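PDB 3CYJ: mandelate racemase/muconate lactonizing enzyme-like protein from Rubrobacter xylanophilus DSM 9941, which belongs to the enolase superfamily, pairing an enolase-like N-terminal domain with a TIM-barrel domain that holds a sodium ion. Local coordinates for residues 153-157 with 158-162. Numbering follows the deposited sequence.
Sequences GGWAA and AGIPR
Gly154 and Trp155 offer their carbonyls to the chain that leaves helix 145-157, and the exit follows a Schellman motif, with Gly159 as its C-prime residue. Gly154 O takes the last ordinary helical bond, from Ala158 N at 3.1 Å. Trp155 O comes next and accepts the 6→1 bond that defines the motif, from Ile160 N at 3.1 Å; the donor is tilted 17° from the carbonyl plane. The indole of Trp155 meets Ile160 at its CD1 corner, while the rest of the ring leads away from the turn. Ile160 CG1 lies anti to its carbonyl carbon and beside its own backbone N (chi1 -56°), which carries the methyl toward the indole, where Ile160 CD1 comes obliquely to Trp155 CD1 at 3.9 Å. This is the apolar contact across the turn, and Ile160 is buried further by Val134 of strand 132-137 and by Pro336. Ala156 O accepts the 5→2 bond of the motif: Gly159 N donates to it at 2.8 Å, approaching from well above the carbonyl plane, 58° out of it. Ala157 ends the helix, after which Ala158 departs from helical angles and Gly159 turns to a positive phi, a backbone conformation that glycine adopts readily because it has no side chain. The turn leads into strand 162-166, which runs parallel to strand 132-137, so helix 145-157 is the crossover helix of a right-handed beta-alpha-beta unit of the barrel. At the turn itself, Ile160 CB rests 3.4 Å from Trp155 O, the same oxygen that accepts the bond from Ile160 N.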
# COMPACT_ATOMS: atom_id res chain seq x y z
N GLY A 153 9.38 -32.30 31.92
CA GLY A 153 9.55 -32.16 33.37
C GLY A 153 11.02 -32.23 33.67
O GLY A 153 11.56 -31.46 34.46
N GLY A 154 11.69 -33.16 32.98
CA GLY A 154 13.13 -33.37 33.16
C GLY A 154 13.87 -32.08 32.91
O GLY A 154 14.70 -31.65 33.75
N TRP A 155 13.56 -31.42 31.78
CA TRP A 155 14.23 -30.15 31.50
C TRP A 155 13.89 -29.05 32.53
O TRP A 155 14.75 -28.26 32.84
CB TRP A 155 13.90 -29.65 30.11
CG TRP A 155 14.54 -30.39 29.01
CD1 TRP A 155 15.80 -30.87 28.96
CD2 TRP A 155 13.94 -30.71 27.73
NE1 TRP A 155 16.04 -31.48 27.76
CE2 TRP A 155 14.91 -31.39 26.98
CE3 TRP A 155 12.68 -30.48 27.16
CZ2 TRP A 155 14.66 -31.86 25.69
CZ3 TRP A 155 12.43 -30.95 25.86
CH2 TRP A 155 13.41 -31.63 25.14
N ALA A 156 12.65 -29.00 33.02
CA ALA A 156 12.26 -27.96 34.00
C ALA A 156 12.98 -28.14 35.33
O ALA A 156 13.50 -27.17 35.89
CB ALA A 156 10.74 -27.93 34.24
N ALA A 157 13.02 -29.39 35.79
CA ALA A 157 13.73 -29.83 36.99
C ALA A 157 15.23 -29.50 36.94
O ALA A 157 15.84 -29.24 37.99
CB ALA A 157 13.53 -31.36 37.19
N ALA A 158 15.81 -29.54 35.73
CA ALA A 158 17.18 -29.12 35.50
C ALA A 158 17.35 -27.60 35.50
O ALA A 158 18.43 -27.09 35.20
CB ALA A 158 17.70 -29.69 34.17
N GLY A 159 16.30 -26.86 35.81
CA GLY A 159 16.43 -25.39 35.85
C GLY A 159 16.35 -24.69 34.48
O GLY A 159 16.68 -23.51 34.38
N ILE A 160 15.95 -25.42 33.43
CA ILE A 160 15.72 -24.79 32.11
C ILE A 160 14.28 -24.29 32.10
O ILE A 160 13.34 -25.09 32.06
CB ILE A 160 15.95 -25.77 30.93
CG1 ILE A 160 17.35 -26.38 30.98
CG2 ILE A 160 15.70 -25.08 29.56
CD1 ILE A 160 17.55 -27.53 29.95
N PRO A 161 14.09 -22.95 32.16
CA PRO A 161 12.79 -22.34 32.42
C PRO A 161 11.89 -22.15 31.16
O PRO A 161 10.89 -21.43 31.23
CB PRO A 161 13.16 -21.00 33.05
CG PRO A 161 14.48 -20.62 32.39
CD PRO A 161 15.14 -21.93 31.98
N ARG A 162 12.25 -22.83 30.07
CA ARG A 162 11.55 -22.74 28.79
C ARG A 162 11.62 -24.08 28.08
O ARG A 162 12.70 -24.65 27.90
CB ARG A 162 12.18 -21.68 27.89
CG ARG A 162 12.07 -20.26 28.41
CD ARG A 162 13.19 -19.30 27.82
NE ARG A 162 14.54 -19.83 28.06
CZ ARG A 162 15.35 -19.40 29.04
NH1 ARG A 162 14.93 -18.45 29.87
NH2 ARG A 162 16.57 -19.93 29.20